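Local coordinates for protein chloride intracellular channel exc-4 (Caenorhabditis elegans, PDB 2YV9) that may insert into membranes to form chloride channels and regulates the size of the excretory canal lumen as it grows, at residues A[200-209]-A[238-249]. Numbering follows the deposited sequence.
Sequences HHIRIIGLSL and CPADQDIIHHYK
Ile244 is the knob of this helix crossing, set among His200, His201, Ile204 and Ile205, and its two branches part to serve two histidines. CG2 sits over the face of the His201 ring, 4.2 Å from its centroid, a CH-pi contact; CD1, at the end of an extended chain, reaches CD2 of His200 at 3.5 Å. The flat His201 ring suits its place because its edge remains available: ND1 meets Tyr248 OH at 2.6 Å in a nearly straight hydrogen bond (173°), and the two rings stand almost perpendicular, rim to rim. With an alanine in place of Tyr248, His201 ND1 would probably lose its hydrogen-bond mate and a gap would open beside Ile205, whose CG1 lies 3.7 Å from Tyr248 CD2.

In His200, CG lies anti to the backbone N (chi1 -173°), which carries the ring across to 238-249, where NE2 meets an in-plane water at 2.8 Å; ND1 bonds Tyr229 OH. That water donates to Pro239 O and Asp241 OD1, while Thr268 OG1 holds Asp241 OD2. Ser208 OG is satisfied within its own helix by Ile204 O (2.8 Å) and also lies against Ile245 CG1.

Segments 200-209 and 241-249, of helices 190-210 and 241-251, cross at 80° in the all-helical part of this GST fold. From helix 117-140, Phe130 packs on Ile205 and Tyr127 OH hydrogen-bonds Tyr248 OH; Leu38 of helix 38-52, within the predicted membrane-spanning segment, touches His201.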
# COMPACT_ATOMS: atom_id res chain seq x y z
N HIS A 200 12.36 12.05 -11.98
CA HIS A 200 13.10 11.26 -12.97
C HIS A 200 12.14 10.58 -13.93
O HIS A 200 12.37 10.60 -15.15
CB HIS A 200 13.90 10.18 -12.28
CG HIS A 200 14.81 9.45 -13.21
ND1 HIS A 200 15.80 10.07 -13.95
CD2 HIS A 200 14.84 8.15 -13.56
CE1 HIS A 200 16.40 9.17 -14.70
NE2 HIS A 200 15.84 8.00 -14.49
N HIS A 201 11.03 10.04 -13.42
CA HIS A 201 9.97 9.50 -14.30
C HIS A 201 9.50 10.58 -15.30
O HIS A 201 9.35 10.34 -16.52
CB HIS A 201 8.75 8.99 -13.52
CG HIS A 201 8.95 7.68 -12.85
ND1 HIS A 201 7.93 6.76 -12.71
CD2 HIS A 201 10.06 7.10 -12.34
CE1 HIS A 201 8.39 5.70 -12.07
NE2 HIS A 201 9.69 5.86 -11.85
N ILE A 202 9.24 11.79 -14.78
CA ILE A 202 8.73 12.83 -15.62
C ILE A 202 9.78 13.16 -16.69
O ILE A 202 9.44 13.40 -17.86
CB ILE A 202 8.41 14.09 -14.78
CG1 ILE A 202 7.15 13.82 -13.99
CG2 ILE A 202 8.23 15.24 -15.63
CD1 ILE A 202 6.78 14.88 -12.94
N ARG A 203 11.07 13.18 -16.31
CA ARG A 203 12.12 13.51 -17.28
C ARG A 203 12.21 12.48 -18.41
O ARG A 203 12.17 12.80 -19.60
CB ARG A 203 13.48 13.62 -16.60
CG ARG A 203 14.38 14.63 -17.24
CD ARG A 203 15.28 14.08 -18.29
NE ARG A 203 15.95 15.13 -19.06
CZ ARG A 203 17.25 15.16 -19.34
NH1 ARG A 203 18.07 14.21 -18.95
NH2 ARG A 203 17.74 16.14 -20.10
N ILE A 204 12.29 11.22 -18.02
CA ILE A 204 12.39 10.10 -18.98
C ILE A 204 11.15 10.01 -19.85
O ILE A 204 11.25 9.88 -21.07
CB ILE A 204 12.62 8.76 -18.25
CG1 ILE A 204 13.95 8.74 -17.48
CG2 ILE A 204 12.63 7.56 -19.24
CD1 ILE A 204 15.17 9.18 -18.29
N ILE A 205 9.97 10.05 -19.24
CA ILE A 205 8.71 9.92 -20.02
C ILE A 205 8.51 11.18 -20.89
O ILE A 205 8.08 11.12 -22.04
CB ILE A 205 7.51 9.66 -19.12
CG1 ILE A 205 7.64 8.30 -18.45
CG2 ILE A 205 6.15 9.74 -19.92
CD1 ILE A 205 7.85 7.13 -19.46
N GLY A 206 8.85 12.35 -20.35
CA GLY A 206 8.84 13.54 -21.20
C GLY A 206 9.67 13.44 -22.46
O GLY A 206 9.16 13.73 -23.60
N LEU A 207 10.93 13.05 -22.32
CA LEU A 207 11.83 12.99 -23.49
C LEU A 207 11.40 11.86 -24.41
O LEU A 207 11.45 12.01 -25.64
CB LEU A 207 13.31 12.82 -23.11
CG LEU A 207 13.93 14.10 -22.51
CD1 LEU A 207 15.40 13.85 -22.28
CD2 LEU A 207 13.74 15.31 -23.40
N SER A 208 10.96 10.75 -23.84
CA SER A 208 10.79 9.54 -24.68
C SER A 208 9.43 9.41 -25.35
O SER A 208 9.35 8.95 -26.52
CB SER A 208 11.07 8.29 -23.89
OG SER A 208 10.08 8.11 -22.89
N LEU A 209 8.38 9.80 -24.64
CA LEU A 209 7.01 9.67 -25.07
C LEU A 209 6.20 10.97 -25.28
O LEU A 209 5.30 11.02 -26.14
CB LEU A 209 6.22 8.82 -24.05
CG LEU A 209 6.56 7.35 -23.81
CD1 LEU A 209 5.67 6.78 -22.66
CD2 LEU A 209 6.36 6.59 -25.08
N CYS A 238 17.19 2.94 -8.82
CA CYS A 238 16.58 3.60 -9.98
C CYS A 238 16.46 2.62 -11.14
O CYS A 238 17.47 2.00 -11.56
CB CYS A 238 17.42 4.82 -10.41
SG CYS A 238 16.67 5.74 -11.79
N PRO A 239 15.23 2.47 -11.68
CA PRO A 239 15.11 1.52 -12.78
C PRO A 239 15.72 2.04 -14.03
O PRO A 239 15.85 3.23 -14.18
CB PRO A 239 13.60 1.39 -12.96
CG PRO A 239 13.08 2.65 -12.51
CD PRO A 239 13.95 3.05 -11.34
N ALA A 240 16.03 1.13 -14.98
CA ALA A 240 16.51 1.55 -16.30
C ALA A 240 15.44 2.33 -17.09
O ALA A 240 14.20 2.15 -16.90
CB ALA A 240 16.97 0.29 -17.14
N ASP A 241 15.92 3.20 -18.00
CA ASP A 241 15.05 4.00 -18.83
C ASP A 241 13.94 3.16 -19.49
O ASP A 241 12.76 3.54 -19.53
CB ASP A 241 15.81 4.66 -19.98
CG ASP A 241 17.01 5.49 -19.53
OD1 ASP A 241 17.08 5.99 -18.36
OD2 ASP A 241 17.89 5.66 -20.40
N GLN A 242 14.35 2.01 -20.03
CA GLN A 242 13.42 1.18 -20.78
C GLN A 242 12.31 0.62 -19.91
O GLN A 242 11.18 0.45 -20.39
CB GLN A 242 14.15 0.02 -21.44
CG GLN A 242 15.11 0.45 -22.56
CD GLN A 242 16.35 1.11 -22.06
OE1 GLN A 242 16.79 0.90 -20.91
NE2 GLN A 242 16.99 1.86 -22.93
N ASP A 243 12.64 0.35 -18.65
CA ASP A 243 11.67 -0.18 -17.72
C ASP A 243 10.72 0.93 -17.20
O ASP A 243 9.57 0.65 -16.87
CB ASP A 243 12.33 -0.96 -16.59
CG ASP A 243 13.13 -2.10 -17.12
OD1 ASP A 243 12.51 -2.75 -18.02
OD2 ASP A 243 14.32 -2.26 -16.77
N ILE A 244 11.19 2.18 -17.14
CA ILE A 244 10.30 3.26 -16.79
C ILE A 244 9.29 3.44 -17.95
O ILE A 244 8.09 3.54 -17.72
CB ILE A 244 11.07 4.58 -16.55
CG1 ILE A 244 11.99 4.45 -15.32
CG2 ILE A 244 10.06 5.74 -16.34
CD1 ILE A 244 13.04 5.61 -15.11
N ILE A 245 9.81 3.51 -19.18
CA ILE A 245 8.96 3.68 -20.37
C ILE A 245 7.96 2.54 -20.45
O ILE A 245 6.74 2.77 -20.59
CB ILE A 245 9.81 3.76 -21.64
CG1 ILE A 245 10.65 5.04 -21.66
CG2 ILE A 245 8.91 3.75 -22.86
CD1 ILE A 245 11.94 4.88 -22.47
N HIS A 246 8.42 1.31 -20.26
CA HIS A 246 7.52 0.16 -20.36
C HIS A 246 6.44 0.13 -19.30
O HIS A 246 5.32 -0.24 -19.58
CB HIS A 246 8.34 -1.12 -20.29
CG HIS A 246 7.57 -2.33 -20.71
ND1 HIS A 246 6.99 -3.19 -19.81
CD2 HIS A 246 7.24 -2.79 -21.94
CE1 HIS A 246 6.37 -4.16 -20.47
NE2 HIS A 246 6.49 -3.92 -21.76
N HIS A 247 6.78 0.60 -18.09
CA HIS A 247 5.83 0.66 -17.01
C HIS A 247 4.62 1.48 -17.43
O HIS A 247 3.48 1.03 -17.24
CB HIS A 247 6.54 1.24 -15.76
CG HIS A 247 5.64 1.57 -14.62
ND1 HIS A 247 5.34 0.67 -13.62
CD2 HIS A 247 5.01 2.73 -14.29
CE1 HIS A 247 4.57 1.26 -12.72
NE2 HIS A 247 4.34 2.50 -13.11
N TYR A 248 4.86 2.68 -17.96
CA TYR A 248 3.75 3.57 -18.33
C TYR A 248 3.11 3.00 -19.60
O TYR A 248 1.91 3.05 -19.72
CB TYR A 248 4.19 5.00 -18.52
CG TYR A 248 4.54 5.65 -17.20
CD1 TYR A 248 3.57 6.22 -16.41
CD2 TYR A 248 5.83 5.59 -16.73
CE1 TYR A 248 3.90 6.78 -15.19
CE2 TYR A 248 6.19 6.14 -15.54
CZ TYR A 248 5.19 6.74 -14.75
OH TYR A 248 5.55 7.24 -13.51
N LYS A 249 3.92 2.44 -20.50
CA LYS A 249 3.30 1.86 -21.73
C LYS A 249 2.35 0.73 -21.41
O LYS A 249 1.24 0.69 -21.96
CB LYS A 249 4.36 1.52 -22.79
CG LYS A 249 4.89 2.77 -23.43
CD LYS A 249 5.90 2.53 -24.53
CE LYS A 249 5.33 1.78 -25.68
NZ LYS A 249 6.17 1.95 -26.90
O HOH W 1 16.62 5.60 -15.75